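Exo-beta-1,4-mannosidase (Rhizomucor miehei, PDB 4LYP) probably hydrolyses beta-1,4-linked mannosides from their non-reducing ends, as a fungal family 5 glycoside hydrolase built on a TIM barrel. Local coordinates at residues K225-P239 and I254-E268. Sequence-based numbering, arbitrary orientation. Where two conformers were deposited one is given.
With GAI (guanidine), chain C.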
loop_
_atom_site.group_PDB
_atom_site.type_symbol
_atom_site.label_atom_id
_atom_site.label_comp_id
_atom_site.label_asym_id
_atom_site.label_seq_id
_atom_site.Cartn_x
_atom_site.Cartn_y
_atom_site.Cartn_z
ATOM N N LYS A 225 14.755 -4.587 11.334
ATOM C CA LYS A 225 14.067 -4.259 12.585
ATOM C C LYS A 225 14.780 -3.165 13.381
ATOM O O LYS A 225 14.187 -2.615 14.309
ATOM C CB LYS A 225 13.887 -5.471 13.460
ATOM C CG LYS A 225 15.180 -6.106 13.977
ATOM C CD LYS A 225 14.903 -7.465 14.676
ATOM C CE LYS A 225 16.160 -7.977 15.316
ATOM N NZ LYS A 225 15.884 -9.311 15.908
ATOM N N GLU A 226 16.020 -2.799 13.008
ATOM C CA GLU A 226 16.727 -1.697 13.634
ATOM C C GLU A 226 16.808 -0.488 12.741
ATOM O O GLU A 226 17.524 0.484 13.088
ATOM C CB GLU A 226 18.152 -2.221 14.010
ATOM C CG GLU A 226 18.128 -3.325 15.029
ATOM C CD GLU A 226 17.657 -2.820 16.363
ATOM O OE1 GLU A 226 17.784 -1.610 16.662
ATOM O OE2 GLU A 226 17.442 -3.660 17.181
ATOM N N ASP A 227 16.113 -0.468 11.598
ATOM C CA ASP A 227 16.293 0.614 10.648
ATOM C C ASP A 227 15.177 1.626 10.821
ATOM O O ASP A 227 14.015 1.321 10.552
ATOM C CB ASP A 227 16.234 0.000 9.216
ATOM C CG ASP A 227 16.569 0.974 8.160
ATOM O OD1 ASP A 227 16.737 2.204 8.457
ATOM O OD2 ASP A 227 16.755 0.557 6.995
ATOM N N PRO A 228 15.529 2.872 11.221
ATOM C CA PRO A 228 14.492 3.878 11.407
ATOM C C PRO A 228 13.935 4.406 10.084
ATOM O O PRO A 228 13.000 5.228 10.084
ATOM C CB PRO A 228 15.182 4.996 12.181
ATOM C CG PRO A 228 16.602 4.886 11.668
ATOM C CD PRO A 228 16.893 3.417 11.525
ATOM N N VAL A 229 14.455 3.950 8.925
ATOM C CA VAL A 229 13.788 4.255 7.649
ATOM C C VAL A 229 12.438 3.540 7.568
ATOM O O VAL A 229 11.538 3.996 6.865
ATOM C CB VAL A 229 14.729 3.882 6.488
ATOM C CG1 VAL A 229 14.019 3.962 5.147
ATOM C CG2 VAL A 229 15.961 4.819 6.504
ATOM N N ILE A 230 12.286 2.395 8.252
ATOM C CA ILE A 230 11.006 1.709 8.301
ATOM C C ILE A 230 10.143 2.428 9.339
ATOM O O ILE A 230 10.504 2.443 10.531
ATOM C CB ILE A 230 11.241 0.214 8.595
ATOM C CG1 ILE A 230 11.893 -0.424 7.364
ATOM C CG2 ILE A 230 9.906 -0.462 8.965
ATOM C CD1 ILE A 230 12.429 -1.817 7.620
ATOM N N MET A 231 9.007 2.962 8.903
ATOM C CA MET A 231 8.006 3.544 9.785
ATOM C C MET A 231 7.202 2.465 10.476
ATOM O O MET A 231 6.891 2.562 11.686
ATOM C CB MET A 231 7.086 4.474 8.958
ATOM C CG MET A 231 5.827 4.830 9.745
ATOM S SD MET A 231 4.874 6.079 8.859
ATOM C CE MET A 231 3.251 5.891 9.616
ATOM N N SER A 232 6.717 1.510 9.710
ATOM C CA SER A 232 5.823 0.506 10.282
ATOM C C SER A 232 5.930 -0.824 9.560
ATOM O O SER A 232 6.287 -0.871 8.357
ATOM C CB SER A 232 4.359 1.001 10.303
ATOM O OG SER A 232 3.938 1.128 8.974
ATOM N N TRP A 233 5.592 -1.879 10.279
ATOM C CA TRP A 233 5.323 -3.213 9.698
ATOM C C TRP A 233 3.830 -3.329 9.581
ATOM O O TRP A 233 3.100 -3.087 10.541
ATOM C CB TRP A 233 5.803 -4.306 10.630
ATOM C CG TRP A 233 7.290 -4.247 10.805
ATOM C CD1 TRP A 233 8.014 -3.769 11.903
ATOM C CD2 TRP A 233 8.288 -4.623 9.832
ATOM N NE1 TRP A 233 9.363 -3.806 11.635
ATOM C CE2 TRP A 233 9.572 -4.324 10.393
ATOM C CE3 TRP A 233 8.214 -5.198 8.551
ATOM C CZ2 TRP A 233 10.739 -4.559 9.704
ATOM C CZ3 TRP A 233 9.380 -5.421 7.860
ATOM C CH2 TRP A 233 10.637 -5.122 8.443
ATOM N N GLN A 234 3.349 -3.698 8.396
ATOM C CA GLN A 234 1.897 -3.805 8.149
ATOM C C GLN A 234 1.540 -5.253 7.914
ATOM O O GLN A 234 2.164 -5.911 7.058
ATOM C CB GLN A 234 1.508 -2.905 6.993
ATOM C CG GLN A 234 0.029 -3.012 6.647
ATOM C CD GLN A 234 -0.293 -1.876 5.720
ATOM O OE1 GLN A 234 -0.120 -2.008 4.482
ATOM N NE2 GLN A 234 -0.723 -0.726 6.270
ATOM N N ILE A 235 0.577 -5.755 8.703
ATOM C CA ILE A 235 0.254 -7.201 8.657
ATOM C C ILE A 235 0.107 -7.671 7.191
ATOM O O ILE A 235 0.763 -8.618 6.728
ATOM C CB ILE A 235 -0.997 -7.482 9.460
ATOM C CG1 ILE A 235 -0.808 -7.237 10.967
ATOM C CG2 ILE A 235 -1.403 -8.970 9.234
ATOM C CD1 ILE A 235 -2.102 -7.301 11.778
ATOM N N ALA A 236 -0.849 -7.048 6.480
ATOM C CA ALA A 236 -1.136 -7.495 5.132
ATOM C C ALA A 236 -1.999 -6.434 4.500
ATOM O O ALA A 236 -2.723 -5.686 5.134
ATOM C CB ALA A 236 -1.903 -8.848 5.087
ATOM N N ASN A 237 -1.996 -6.421 3.152
ATOM C CA ASN A 237 -2.890 -5.545 2.394
ATOM C C ASN A 237 -4.333 -6.132 2.459
ATOM O O ASN A 237 -4.598 -7.224 1.938
ATOM C CB ASN A 237 -2.417 -5.491 0.946
ATOM C CG ASN A 237 -3.289 -4.624 0.125
ATOM O OD1 ASN A 237 -3.565 -3.452 0.511
ATOM N ND2 ASN A 237 -3.761 -5.125 -0.995
ATOM N N GLU A 238 -5.242 -5.354 3.068
ATOM C CA GLU A 238 -6.707 -5.571 2.978
ATOM C C GLU A 238 -7.177 -6.947 3.468
ATOM O O GLU A 238 -7.904 -7.621 2.756
ATOM C CB GLU A 238 -7.209 -5.292 1.585
ATOM C CG GLU A 238 -6.863 -3.884 1.088
ATOM C CD GLU A 238 -7.584 -3.495 -0.154
ATOM O OE1 GLU A 238 -8.340 -4.335 -0.744
ATOM O OE2 GLU A 238 -7.483 -2.289 -0.555
ATOM N N PRO A 239 -6.889 -7.343 4.714
ATOM C CA PRO A 239 -7.597 -8.527 5.218
ATOM C C PRO A 239 -9.111 -8.343 5.106
ATOM O O PRO A 239 -9.617 -7.267 5.358
ATOM C CB PRO A 239 -7.158 -8.617 6.683
ATOM C CG PRO A 239 -5.987 -7.723 6.823
ATOM C CD PRO A 239 -6.108 -6.663 5.756
ATOM N N ILE A 254 4.401 -9.498 15.366
ATOM C CA ILE A 254 5.187 -8.520 14.632
ATOM C C ILE A 254 5.880 -7.540 15.613
ATOM O O ILE A 254 7.059 -7.266 15.447
ATOM C CB ILE A 254 4.295 -7.728 13.628
ATOM C CG1 ILE A 254 3.862 -8.664 12.533
ATOM C CG2 ILE A 254 4.986 -6.510 13.066
ATOM C CD1 ILE A 254 2.800 -8.071 11.632
ATOM N N LYS A 255 5.133 -7.078 16.623
ATOM C CA LYS A 255 5.693 -6.134 17.581
ATOM C C LYS A 255 6.835 -6.762 18.375
ATOM O O LYS A 255 7.897 -6.156 18.566
ATOM C CB LYS A 255 4.585 -5.672 18.534
ATOM C CG LYS A 255 5.094 -4.659 19.546
ATOM C CD LYS A 255 5.495 -3.297 19.083
ATOM C CE LYS A 255 4.327 -2.515 18.588
ATOM N NZ LYS A 255 4.674 -1.030 18.269
ATOM N N LYS A 256 6.654 -8.005 18.835
ATOM C CA LYS A 256 7.733 -8.667 19.577
ATOM C C LYS A 256 8.966 -8.904 18.640
ATOM O O LYS A 256 10.101 -8.835 19.081
ATOM C CB LYS A 256 7.226 -9.998 20.133
ATOM C CG LYS A 256 6.267 -9.810 21.356
ATOM C CD LYS A 256 5.898 -11.145 21.969
ATOM C CE LYS A 256 5.214 -11.079 23.359
ATOM N NZ LYS A 256 3.942 -10.344 23.423
ATOM N N GLY A 257 8.687 -9.097 17.331
ATOM C CA GLY A 257 9.798 -9.286 16.400
ATOM C C GLY A 257 10.609 -8.012 16.148
ATOM O O GLY A 257 11.778 -8.102 15.839
ATOM N N ALA A 258 9.949 -6.846 16.213
ATOM C CA ALA A 258 10.618 -5.558 15.955
ATOM C C ALA A 258 10.056 -4.532 16.938
ATOM O O ALA A 258 9.226 -3.687 16.581
ATOM C CB ALA A 258 10.392 -5.093 14.479
ATOM N N PRO A 259 10.516 -4.567 18.222
ATOM C CA PRO A 259 9.858 -3.756 19.240
ATOM C C PRO A 259 10.026 -2.252 19.072
ATOM O O PRO A 259 9.250 -1.509 19.676
ATOM C CB PRO A 259 10.494 -4.207 20.560
ATOM C CG PRO A 259 11.392 -5.272 20.214
ATOM C CD PRO A 259 11.434 -5.582 18.777
ATOM N N LYS A 260 10.957 -1.798 18.220
ATOM C CA LYS A 260 11.116 -0.371 18.023
ATOM C C LYS A 260 10.130 0.230 17.014
ATOM O O LYS A 260 10.072 1.447 16.904
ATOM C CB LYS A 260 12.531 -0.063 17.527
ATOM C CG LYS A 260 13.604 -0.449 18.573
ATOM C CD LYS A 260 15.004 -0.253 18.047
ATOM C CE LYS A 260 16.055 -0.537 19.148
ATOM N NZ LYS A 260 15.726 0.224 20.376
ATOM N N HIS A 261 9.396 -0.620 16.268
ATOM C CA HIS A 261 8.575 -0.144 15.134
ATOM C C HIS A 261 7.095 -0.156 15.422
ATOM O O HIS A 261 6.573 -1.027 16.138
ATOM C CB HIS A 261 8.877 -1.062 13.947
ATOM C CG HIS A 261 10.155 -0.739 13.242
ATOM N ND1 HIS A 261 10.995 -1.722 12.769
ATOM C CD2 HIS A 261 10.667 0.471 12.838
ATOM C CE1 HIS A 261 11.995 -1.137 12.130
ATOM N NE2 HIS A 261 11.814 0.214 12.135
ATOM N N LEU A 262 6.422 0.743 14.764
ATOM C CA LEU A 262 4.957 0.743 14.687
ATOM C C LEU A 262 4.423 -0.462 13.899
ATOM O O LEU A 262 5.121 -0.990 13.018
ATOM C CB LEU A 262 4.482 2.035 14.044
ATOM C CG LEU A 262 4.904 3.313 14.750
ATOM C CD1 LEU A 262 4.395 4.546 13.966
ATOM C CD2 LEU A 262 4.412 3.335 16.214
ATOM N N VAL A 263 3.180 -0.820 14.201
ATOM C CA VAL A 263 2.477 -1.905 13.534
ATOM C C VAL A 263 1.155 -1.404 13.040
ATOM O O VAL A 263 0.387 -0.723 13.771
ATOM C CB VAL A 263 2.324 -3.130 14.467
ATOM C CG1 VAL A 263 1.597 -4.276 13.756
ATOM C CG2 VAL A 263 3.683 -3.582 14.962
ATOM N N SER A 264 0.823 -1.797 11.814
ATOM C CA SER A 264 -0.426 -1.474 11.162
ATOM C C SER A 264 -1.165 -2.700 10.638
ATOM O O SER A 264 -0.542 -3.725 10.378
ATOM C CB SER A 264 -0.023 -0.571 9.894
ATOM O OG SER A 264 -1.122 -0.320 9.074
ATOM N N ALA A 265 -2.507 -2.605 10.514
ATOM C CA ALA A 265 -3.336 -3.700 10.087
ATOM C C ALA A 265 -3.557 -3.787 8.592
ATOM O O ALA A 265 -3.986 -4.834 8.110
ATOM C CB ALA A 265 -4.682 -3.604 10.775
ATOM N N GLY A 266 -3.396 -2.701 7.821
ATOM C CA GLY A 266 -3.663 -2.682 6.365
ATOM C C GLY A 266 -5.101 -2.681 5.957
ATOM O O GLY A 266 -5.390 -3.061 4.795
ATOM N N LEU A 267 -6.025 -2.283 6.845
ATOM C CA LEU A 267 -7.423 -2.384 6.532
ATOM C C LEU A 267 -7.922 -1.307 5.575
ATOM O O LEU A 267 -7.474 -0.151 5.606
ATOM C CB LEU A 267 -8.246 -2.249 7.822
ATOM C CG LEU A 267 -9.600 -2.906 7.817
ATOM C CD1 LEU A 267 -9.486 -4.444 7.941
ATOM C CD2 LEU A 267 -10.547 -2.309 8.867
ATOM N N GLU A 268 -8.948 -1.700 4.802
ATOM C CA GLU A 268 -9.680 -0.703 3.950
ATOM C C GLU A 268 -10.515 0.263 4.769
ATOM O O GLU A 268 -10.741 1.404 4.383
ATOM C CB GLU A 268 -10.604 -1.409 2.994
ATOM C CG GLU A 268 -9.930 -2.267 1.896
ATOM C CD GLU A 268 -10.882 -3.353 1.413
ATOM O OE1 GLU A 268 -11.422 -3.291 0.318
ATOM O OE2 GLU A 268 -11.120 -4.320 2.217
HETATM C C GAI C . -8.929 -3.499 -3.978
HETATM N N1 GAI C . -8.423 -2.518 -3.232
HETATM N N2 GAI C . -9.452 -4.525 -3.285
HETATM N N3 GAI C . -8.861 -3.524 -5.262
HETATM O O HOH W 1 12.833 -3.341 16.602
HETATM O O HOH W 2 13.732 -8.697 17.783
HETATM O O HOH W 3 8.529 2.958 13.846
HETATM O O HOH W 4 -9.447 -4.530 4.450
#
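Gln234 NE2 donates to Ser264 OG (2.9 Å) along a nearly straight bond, 173° at the hydrogen and within the amide plane; an extended glutamine chain, CG opposite the backbone N (chi1 178°), can span to the next strand, where the short serine side chain offers its hydroxyl oxygen as acceptor. Thr148 and Glu336 engage the same amide and hold its rotation. His261 NE2 donates to Asp227 O (2.9 Å) in the imidazole plane but from above the carbonyl plane, while Ile230 N reaches that oxygen from its opposite face. The backbones pair in parallel through Trp233 N to Leu262 O, Ser264 N to Trp233 O and Ile235 N to Ser264 O. Strands 230-234 and 262-264, with helix 244-257 linking them, form one beta-alpha-beta unit of the TIM barrel. Past the strands Glu238 N bonds to Gly266 O; glycine suits position 266, with positive phi and Ala236 O close to its CA. Glu238 grips guanidine through both carboxylate oxygens, OE1 meeting N2 at 2.8 Å, and also bonds Trp153 and His291. The Glu268 carboxylate stacks on that of Glu238, planes 16° apart. At the start of strand 230-234, Ile230 CG2 sits over one face of the His261 imidazole, 3.9 Å from the ring centroid, a CH-pi contact. The branched Ile254 packs its CG2 on Trp233 CB (3.4 Å) and its CD1 against Ile235 CG1 (3.8 Å).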